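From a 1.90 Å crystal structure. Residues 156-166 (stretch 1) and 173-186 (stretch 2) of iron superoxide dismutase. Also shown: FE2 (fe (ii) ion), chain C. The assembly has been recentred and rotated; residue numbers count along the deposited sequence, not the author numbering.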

# COMPACT_ATOMS: atom_id res chain seq x y z
N LEU A 156 11.87 11.77 14.85
CA LEU A 156 12.31 13.11 14.47
C LEU A 156 11.65 13.62 13.19
O LEU A 156 11.38 14.82 13.06
CB LEU A 156 13.82 13.13 14.30
CG LEU A 156 14.67 12.69 15.50
CD1 LEU A 156 16.14 12.92 15.17
CD2 LEU A 156 14.29 13.39 16.78
N LEU A 157 11.41 12.72 12.24
CA LEU A 157 10.93 13.07 10.91
C LEU A 157 10.26 11.85 10.30
O LEU A 157 10.74 10.74 10.49
CB LEU A 157 12.12 13.47 10.03
CG LEU A 157 11.90 14.01 8.62
CD1 LEU A 157 11.33 15.42 8.68
CD2 LEU A 157 13.21 14.01 7.83
N THR A 158 9.17 12.04 9.56
CA THR A 158 8.63 10.95 8.75
C THR A 158 8.14 11.44 7.39
O THR A 158 7.75 12.59 7.23
CB THR A 158 7.51 10.19 9.49
OG1 THR A 158 7.18 8.97 8.78
CG2 THR A 158 6.21 11.00 9.55
N CYS A 159 8.17 10.51 6.44
CA CYS A 159 7.65 10.69 5.10
C CYS A 159 6.75 9.50 4.79
O CYS A 159 7.22 8.36 4.73
CB CYS A 159 8.79 10.72 4.08
SG CYS A 159 8.23 10.91 2.37
N ASP A 160 5.47 9.78 4.61
CA ASP A 160 4.47 8.79 4.24
C ASP A 160 4.77 8.30 2.84
O ASP A 160 4.87 9.10 1.92
CB ASP A 160 3.10 9.47 4.25
CG ASP A 160 1.94 8.51 4.14
OD1 ASP A 160 2.13 7.26 4.01
OD2 ASP A 160 0.76 8.95 4.17
N VAL A 161 4.91 6.99 2.67
CA VAL A 161 5.10 6.42 1.33
C VAL A 161 3.98 5.43 0.95
O VAL A 161 4.12 4.68 -0.03
CB VAL A 161 6.52 5.80 1.11
CG1 VAL A 161 7.60 6.87 1.24
CG2 VAL A 161 6.80 4.62 2.05
N TRP A 162 2.86 5.47 1.67
CA TRP A 162 1.62 4.90 1.16
C TRP A 162 1.36 5.59 -0.17
O TRP A 162 1.59 6.80 -0.29
CB TRP A 162 0.43 5.15 2.11
CG TRP A 162 0.37 4.27 3.34
CD1 TRP A 162 1.29 4.16 4.33
CD2 TRP A 162 -0.72 3.41 3.72
NE1 TRP A 162 0.86 3.29 5.30
CE2 TRP A 162 -0.37 2.80 4.95
CE3 TRP A 162 -1.95 3.08 3.14
CZ2 TRP A 162 -1.20 1.89 5.60
CZ3 TRP A 162 -2.77 2.18 3.78
CH2 TRP A 162 -2.39 1.59 5.01
N GLU A 163 0.90 4.83 -1.16
CA GLU A 163 0.64 5.36 -2.49
C GLU A 163 -0.33 6.54 -2.50
O GLU A 163 -0.16 7.45 -3.30
CB GLU A 163 0.18 4.23 -3.42
CG GLU A 163 1.30 3.25 -3.70
CD GLU A 163 0.93 2.09 -4.61
OE1 GLU A 163 -0.19 1.55 -4.48
OE2 GLU A 163 1.79 1.72 -5.44
N HIS A 164 -1.31 6.55 -1.59
CA HIS A 164 -2.27 7.65 -1.47
C HIS A 164 -1.61 8.99 -1.11
O HIS A 164 -2.18 10.04 -1.35
CB HIS A 164 -3.41 7.32 -0.49
CG HIS A 164 -2.99 7.27 0.96
ND1 HIS A 164 -3.25 6.17 1.76
CD2 HIS A 164 -2.38 8.17 1.75
CE1 HIS A 164 -2.81 6.41 2.98
NE2 HIS A 164 -2.28 7.62 3.01
N ALA A 165 -0.42 8.95 -0.53
CA ALA A 165 0.29 10.16 -0.16
C ALA A 165 0.78 10.95 -1.39
O ALA A 165 0.97 12.17 -1.31
CB ALA A 165 1.45 9.83 0.76
N TYR A 166 0.99 10.27 -2.51
CA TYR A 166 1.60 10.88 -3.68
C TYR A 166 0.95 10.58 -5.02
O TYR A 166 1.33 11.19 -6.02
CB TYR A 166 3.09 10.48 -3.75
CG TYR A 166 3.39 8.99 -3.88
CD1 TYR A 166 3.39 8.36 -5.12
CD2 TYR A 166 3.69 8.23 -2.76
CE1 TYR A 166 3.68 7.00 -5.24
CE2 TYR A 166 3.98 6.87 -2.87
CZ TYR A 166 3.97 6.27 -4.10
OH TYR A 166 4.27 4.94 -4.19
N ASP A 173 5.44 7.67 -9.59
CA ASP A 173 6.79 8.20 -9.44
C ASP A 173 7.07 8.62 -8.00
O ASP A 173 7.12 9.82 -7.67
CB ASP A 173 7.02 9.36 -10.41
CG ASP A 173 8.49 9.64 -10.67
OD1 ASP A 173 9.36 9.20 -9.88
OD2 ASP A 173 8.87 10.32 -11.64
N ARG A 174 7.26 7.63 -7.14
CA ARG A 174 7.58 7.89 -5.75
C ARG A 174 8.93 8.57 -5.58
O ARG A 174 9.11 9.36 -4.66
CB ARG A 174 7.58 6.60 -4.93
CG ARG A 174 7.53 6.87 -3.42
CD ARG A 174 7.90 5.69 -2.58
NE ARG A 174 6.92 4.63 -2.70
CZ ARG A 174 7.04 3.44 -2.14
NH1 ARG A 174 8.10 3.17 -1.40
NH2 ARG A 174 6.09 2.53 -2.31
N ALA A 175 9.89 8.25 -6.46
CA ALA A 175 11.19 8.93 -6.42
C ALA A 175 11.04 10.45 -6.54
O ALA A 175 11.68 11.20 -5.81
CB ALA A 175 12.11 8.40 -7.50
N ALA A 176 10.19 10.91 -7.44
CA ALA A 176 9.96 12.34 -7.63
C ALA A 176 9.28 12.96 -6.42
O ALA A 176 9.57 14.09 -6.03
CB ALA A 176 9.16 12.60 -8.90
N TYR A 177 8.38 12.20 -5.81
CA TYR A 177 7.68 12.63 -4.61
C TYR A 177 8.66 12.81 -3.45
O TYR A 177 8.55 13.78 -2.69
CB TYR A 177 6.59 11.61 -4.24
CG TYR A 177 6.14 11.63 -2.80
CD1 TYR A 177 5.45 12.72 -2.27
CD2 TYR A 177 6.39 10.54 -1.96
CE1 TYR A 177 5.03 12.73 -0.92
CE2 TYR A 177 5.98 10.54 -0.63
CZ TYR A 177 5.30 11.64 -0.11
OH TYR A 177 4.87 11.62 1.21
N VAL A 178 9.61 11.89 -3.32
CA VAL A 178 10.60 11.97 -2.25
C VAL A 178 11.55 13.15 -2.47
O VAL A 178 11.95 13.80 -1.52
CB VAL A 178 11.37 10.63 -2.08
CG1 VAL A 178 12.60 10.79 -1.15
CG2 VAL A 178 10.43 9.59 -1.53
N GLN A 179 11.90 13.43 -3.73
CA GLN A 179 12.70 14.62 -4.03
C GLN A 179 11.96 15.88 -3.55
O GLN A 179 12.56 16.78 -2.97
CB GLN A 179 13.06 14.69 -5.53
CG GLN A 179 14.19 13.70 -5.93
CD GLN A 179 15.42 13.76 -5.00
OE1 GLN A 179 16.10 14.78 -4.94
NE2 GLN A 179 15.69 12.68 -4.27
N THR A 180 10.65 15.91 -3.78
CA THR A 180 9.80 17.00 -3.29
C THR A 180 9.78 17.08 -1.77
O THR A 180 9.82 18.17 -1.20
CB THR A 180 8.37 16.83 -3.86
OG1 THR A 180 8.34 17.31 -5.21
CG2 THR A 180 7.35 17.69 -3.12
N PHE A 181 9.70 15.93 -1.11
CA PHE A 181 9.72 15.88 0.36
C PHE A 181 10.96 16.60 0.86
O PHE A 181 10.88 17.39 1.81
CB PHE A 181 9.68 14.43 0.87
CG PHE A 181 9.74 14.30 2.37
CD1 PHE A 181 8.61 14.51 3.14
CD2 PHE A 181 10.94 14.00 3.00
CE1 PHE A 181 8.67 14.40 4.53
CE2 PHE A 181 11.01 13.89 4.39
CZ PHE A 181 9.86 14.09 5.15
N TRP A 182 12.10 16.39 0.21
CA TRP A 182 13.34 17.04 0.64
C TRP A 182 13.24 18.55 0.55
O TRP A 182 13.84 19.26 1.35
CB TRP A 182 14.56 16.53 -0.13
CG TRP A 182 14.96 15.13 0.22
CD1 TRP A 182 15.00 14.06 -0.62
CD2 TRP A 182 15.38 14.64 1.51
NE1 TRP A 182 15.42 12.94 0.05
CE2 TRP A 182 15.65 13.27 1.36
CE3 TRP A 182 15.54 15.23 2.77
CZ2 TRP A 182 16.08 12.47 2.42
CZ3 TRP A 182 15.96 14.44 3.82
CH2 TRP A 182 16.23 13.07 3.64
N ASN A 183 12.48 19.05 -0.42
CA ASN A 183 12.30 20.49 -0.59
C ASN A 183 11.39 21.11 0.46
O ASN A 183 11.31 22.33 0.54
CB ASN A 183 11.74 20.81 -1.99
CG ASN A 183 12.75 20.60 -3.09
OD1 ASN A 183 12.38 20.46 -4.26
ND2 ASN A 183 14.02 20.60 -2.74
N VAL A 184 10.69 20.28 1.25
CA VAL A 184 9.79 20.79 2.28
C VAL A 184 10.06 20.28 3.71
O VAL A 184 9.27 20.57 4.61
CB VAL A 184 8.29 20.54 1.91
CG1 VAL A 184 7.92 21.29 0.65
CG2 VAL A 184 7.99 19.05 1.78
N VAL A 185 11.17 19.59 3.93
CA VAL A 185 11.47 19.07 5.28
C VAL A 185 11.53 20.21 6.28
O VAL A 185 12.20 21.21 6.05
CB VAL A 185 12.82 18.30 5.34
CG1 VAL A 185 13.19 17.95 6.80
CG2 VAL A 185 12.74 17.05 4.53
N ASN A 186 10.84 20.04 7.40
CA ASN A 186 10.78 21.04 8.46
C ASN A 186 11.86 20.75 9.50
O ASN A 186 11.61 20.08 10.50
CB ASN A 186 9.37 21.02 9.09
CG ASN A 186 9.14 22.16 10.04
OD1 ASN A 186 10.06 22.87 10.41
ND2 ASN A 186 7.88 22.34 10.45
FE FE2 C . -1.19 8.65 4.44
O HOH W 1 -0.49 6.63 5.21
O HOH W 2 3.88 1.30 -3.78

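Strand 156-160 and helix 174-184 run roughly antiparallel, at 148°, with a closest axis approach of 10.1 Å, and side chains fill the space between them. Alternation along the strand turns Leu 157 and Cys 159 toward the helix and Thr 158 away.

Cys 159 packs against a face of Phe 181. Cys 159 CB lies 3.6 Å from the centroid of the Phe 181 ring and 10° off its normal, and Cys 159 SG lies 3.9 Å from the same centroid at 21°, so both atoms cover one face. Leu 157 meets the edge of that ring, with Leu 157 CG 4.0 Å from Phe 181 CZ, while Leu 157 CD1 reaches Val 185 CG1 at 3.7 Å.

Tyr 177 projects its hydroxyl past Cys 159 to the backbone: Tyr 177 OH donates to Asp 160 O at 2.6 Å. Asp 160 OD2 also binds the iron, at 2.0 Å. Tyr 166 CB sits over a face of the Tyr 177 ring, 3.7 Å from its centroid; the two rings, inclined by 25°, are slid apart and barely overlap.

Arg 174 closes the far end. Its CG covers a face of the Tyr 166 ring, 4.0 Å from the centroid, and Arg 174 NE donates to Tyr 166 OH at 3.1 Å, nearly straight at 171°.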